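Local structure of stage II sporulation protein SA (Bacillus subtilis, 3O6Q) at residues A[21-24]-A[25-29]; A[136-139]-A[140-143]. The protein acts as the toxin of a type II toxin-antitoxin system, neutralised by its antitoxin SpoIISB and lethal when unchecked, and is represented here by its predicted cytoplasmic part. One frame throughout, in Å; residues are numbered along the deposited sequence.

Contact 1 (A[21-24]-A[25-29])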
# COMPACT_ATOMS: atom_id res chain seq x y z
N MSE A 21 9.71 -0.44 -9.90
CA MSE A 21 8.36 -0.77 -10.28
C MSE A 21 7.38 -0.63 -9.14
O MSE A 21 6.31 -0.07 -9.33
CB MSE A 21 8.31 -2.19 -10.81
CG MSE A 21 7.00 -2.61 -11.39
SE MSE A 21 7.18 -4.52 -11.74
CE MSE A 21 7.87 -4.31 -13.58
N TYR A 22 7.72 -1.15 -7.96
CA TYR A 22 6.80 -1.10 -6.86
C TYR A 22 6.82 0.25 -6.15
O TYR A 22 5.82 0.65 -5.56
CB TYR A 22 6.99 -2.31 -5.95
CG TYR A 22 6.48 -3.57 -6.64
CD1 TYR A 22 5.12 -3.71 -6.92
CD2 TYR A 22 7.35 -4.58 -7.07
CE1 TYR A 22 4.64 -4.83 -7.60
CE2 TYR A 22 6.87 -5.71 -7.74
CZ TYR A 22 5.51 -5.84 -8.00
OH TYR A 22 5.03 -6.96 -8.66
N LEU A 23 7.91 1.01 -6.25
CA LEU A 23 7.85 2.41 -5.86
C LEU A 23 6.88 3.16 -6.77
O LEU A 23 6.03 3.91 -6.27
CB LEU A 23 9.22 3.05 -5.90
CG LEU A 23 9.28 4.58 -5.62
CD1 LEU A 23 8.70 4.93 -4.29
CD2 LEU A 23 10.70 5.07 -5.76
N ASN A 24 6.97 2.95 -8.09
CA ASN A 24 6.05 3.62 -9.04
C ASN A 24 4.58 3.24 -8.81
O ASN A 24 3.67 4.10 -8.80
CB ASN A 24 6.41 3.34 -10.51
CG ASN A 24 7.72 3.99 -10.95
OD1 ASN A 24 8.22 4.92 -10.31
ND2 ASN A 24 8.28 3.50 -12.07
N ARG A 25 4.34 1.95 -8.64
CA ARG A 25 2.97 1.48 -8.48
C ARG A 25 2.42 2.01 -7.16
O ARG A 25 1.26 2.36 -7.08
CB ARG A 25 2.90 -0.04 -8.56
CG ARG A 25 3.14 -0.57 -9.92
CD ARG A 25 2.96 -2.07 -10.02
NE ARG A 25 3.17 -2.54 -11.38
CZ ARG A 25 3.28 -3.82 -11.74
NH1 ARG A 25 3.23 -4.81 -10.84
NH2 ARG A 25 3.47 -4.10 -13.02
N LEU A 26 3.27 2.11 -6.14
CA LEU A 26 2.83 2.61 -4.84
C LEU A 26 2.60 4.13 -4.89
O LEU A 26 1.64 4.64 -4.34
CB LEU A 26 3.78 2.18 -3.72
CG LEU A 26 3.25 2.54 -2.32
CD1 LEU A 26 1.86 1.91 -2.02
CD2 LEU A 26 4.29 2.21 -1.24
N LYS A 27 3.46 4.85 -5.63
CA LYS A 27 3.19 6.26 -5.95
C LYS A 27 1.84 6.48 -6.62
O LYS A 27 1.08 7.36 -6.25
CB LYS A 27 4.29 6.81 -6.88
CG LYS A 27 5.58 7.15 -6.16
CD LYS A 27 6.70 7.41 -7.11
CE LYS A 27 6.53 8.73 -7.82
NZ LYS A 27 7.73 8.93 -8.68
N THR A 28 1.55 5.70 -7.63
CA THR A 28 0.24 5.76 -8.27
C THR A 28 -0.91 5.47 -7.34
O THR A 28 -1.90 6.17 -7.35
CB THR A 28 0.19 4.83 -9.46
OG1 THR A 28 1.23 5.27 -10.37
CG2 THR A 28 -1.17 4.85 -10.20
N TYR A 29 -0.78 4.42 -6.54
CA TYR A 29 -1.84 4.00 -5.61
C TYR A 29 -2.17 5.16 -4.65
O TYR A 29 -3.32 5.53 -4.46
CB TYR A 29 -1.36 2.74 -4.87
CG TYR A 29 -2.13 2.26 -3.66
CD1 TYR A 29 -3.12 1.28 -3.76
CD2 TYR A 29 -1.78 2.67 -2.39
CE1 TYR A 29 -3.79 0.78 -2.62
CE2 TYR A 29 -2.43 2.16 -1.24
CZ TYR A 29 -3.44 1.24 -1.38
OH TYR A 29 -4.11 0.80 -0.26
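Asn24 O is gripped twice by one residue a helical turn on: Thr28 N donates to it at 2.9 Å and Thr28 OG1 at 3.1 Å. The N-H bond is nearly straight (169°), and the two donors reach the oxygen from opposite faces of its carbonyl plane, an example of a threonine hydroxyl doubling an α-helical i to i+4 bond. On another side, Arg25, CG anti to its carbonyl carbon (chi1 -71°) and extended from CG to NE, runs back alongside Met21 and Tyr22. Met21, a selenomethionine, lays CG over one guanidinium face near the rim, 3.8 Å from Arg25 NE, while its SE lies 3.9 Å from Arg25 NH2. The phenol ring of Tyr22 stands almost perpendicular to the guanidinium (88°), with CE1 3.5 Å from Arg25 NH1. Arg25 NH1 bonds to Ile129 O and forms a salt bridge with Asp134, whose carboxylate also takes a hydrogen bond from Tyr22 OH. The contact sits just past the middle of helix 7-35, tied by Tyr22 and Arg25 to the start of helix 132-148 and the loop before it, while Leu23 and Leu26 pack on that same helix of the second subunit.

Contact 2 (A[136-139]-A[140-143])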
# COMPACT_ATOMS: atom_id res chain seq x y z
N LEU A 136 -1.03 -7.69 -2.56
CA LEU A 136 -1.21 -6.85 -1.38
C LEU A 136 -1.94 -5.57 -1.73
O LEU A 136 -2.87 -5.19 -1.06
CB LEU A 136 0.13 -6.59 -0.70
CG LEU A 136 0.71 -7.86 -0.02
CD1 LEU A 136 2.14 -7.69 0.56
CD2 LEU A 136 -0.28 -8.37 1.07
N LEU A 137 -1.54 -4.91 -2.82
CA LEU A 137 -2.16 -3.66 -3.20
C LEU A 137 -3.59 -3.92 -3.63
O LEU A 137 -4.51 -3.20 -3.23
CB LEU A 137 -1.41 -2.99 -4.35
CG LEU A 137 -0.09 -2.34 -3.96
CD1 LEU A 137 0.66 -1.96 -5.22
CD2 LEU A 137 -0.34 -1.14 -3.02
N PHE A 138 -3.80 -4.91 -4.47
CA PHE A 138 -5.13 -5.08 -4.98
C PHE A 138 -6.09 -5.62 -3.95
O PHE A 138 -7.25 -5.25 -3.98
CB PHE A 138 -5.12 -5.83 -6.30
CG PHE A 138 -4.69 -4.92 -7.45
CD1 PHE A 138 -5.63 -4.19 -8.15
CD2 PHE A 138 -3.37 -4.71 -7.73
CE1 PHE A 138 -5.24 -3.30 -9.14
CE2 PHE A 138 -2.98 -3.82 -8.71
CZ PHE A 138 -3.91 -3.11 -9.41
N THR A 139 -5.62 -6.44 -2.99
CA THR A 139 -6.51 -6.85 -1.91
C THR A 139 -6.76 -5.71 -0.92
O THR A 139 -7.85 -5.58 -0.42
CB THR A 139 -6.08 -8.15 -1.22
OG1 THR A 139 -4.79 -7.99 -0.55
CG2 THR A 139 -6.05 -9.23 -2.23
N SER A 140 -5.76 -4.90 -0.64
CA SER A 140 -5.96 -3.66 0.12
C SER A 140 -7.12 -2.85 -0.39
O SER A 140 -7.90 -2.33 0.38
CB SER A 140 -4.72 -2.78 0.03
OG SER A 140 -3.67 -3.42 0.77
N LEU A 141 -7.24 -2.76 -1.70
CA LEU A 141 -8.30 -1.94 -2.29
C LEU A 141 -9.69 -2.53 -2.05
O LEU A 141 -10.66 -1.81 -1.81
CB LEU A 141 -8.07 -1.81 -3.80
CG LEU A 141 -7.07 -0.81 -4.36
CD1 LEU A 141 -6.91 -1.18 -5.85
CD2 LEU A 141 -7.61 0.63 -4.19
N THR A 142 -9.81 -3.83 -2.16
CA THR A 142 -11.05 -4.53 -1.83
C THR A 142 -11.41 -4.26 -0.38
O THR A 142 -12.58 -4.12 -0.07
CB THR A 142 -10.93 -6.06 -2.02
OG1 THR A 142 -9.95 -6.60 -1.13
CG2 THR A 142 -10.54 -6.43 -3.45
N SER A 143 -10.43 -4.16 0.50
CA SER A 143 -10.71 -3.83 1.91
C SER A 143 -11.17 -2.40 2.08
O SER A 143 -12.14 -2.15 2.78
CB SER A 143 -9.50 -4.12 2.81
OG SER A 143 -9.27 -5.53 2.85
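With OG anti to its own carbonyl carbon (chi1 -69°), Ser140 turns its hydroxyl back along the α-helix onto Leu136, the residue one turn earlier; Phe138 and Leu141, with CG placed likewise, run side by side on another flank. This is a side-chain-to-backbone bond of the serine hydroxyl to the carbonyl four residues earlier, within α-helix 132-148, which packs against helices 7-35 and 45-61 and against strand 118-125 of the antiparallel sheet. Ser140 N also donates to Leu136 O, at 2.9 Å, so this carbonyl holds both donors of a buried serine. One turn later Thr139 O receives Ser143 N at 3.1 Å. The bond from Thr142 N to Phe138 O is weak at 3.4 Å. Phe138 CD1 meets Leu141 CD1 at 4.0 Å, the methyl lying oblique to the ring. Beyond the helix, Phe138 reaches Leu56 and Ala60 of helix 45-61 and Leu124 of strand 118-125, whereas Thr139 OG1 bonds with Gln30 of the second subunit. At Leu136 O, the hydroxyl and amide of Ser140 approach from opposite faces of the carbonyl plane, with Ser140 OG the nearer donor at 2.7 Å.

Both contacts show a hydroxyl side chain turned onto the carbonyl four residues back, but their settings differ. Contact 1 lies on the long helix 7-35, its centre about 15 Å from the centre of the chain, and is only partly buried; contact 2 is wholly buried on helix 132-148, its centre about 8 Å from that of the chain. Contact 1 adds an arginine and a tyrosine whose polar ends find partners beyond the helix, while leucines, a phenylalanine and small hydroxyl residues make up the second. The two helices pack directly: Leu26 CD1 lies 3.9 Å from Leu137 CD2, and Tyr29 OH is 3.6 Å from Ser140 CB. Both contacts also touch the second subunit.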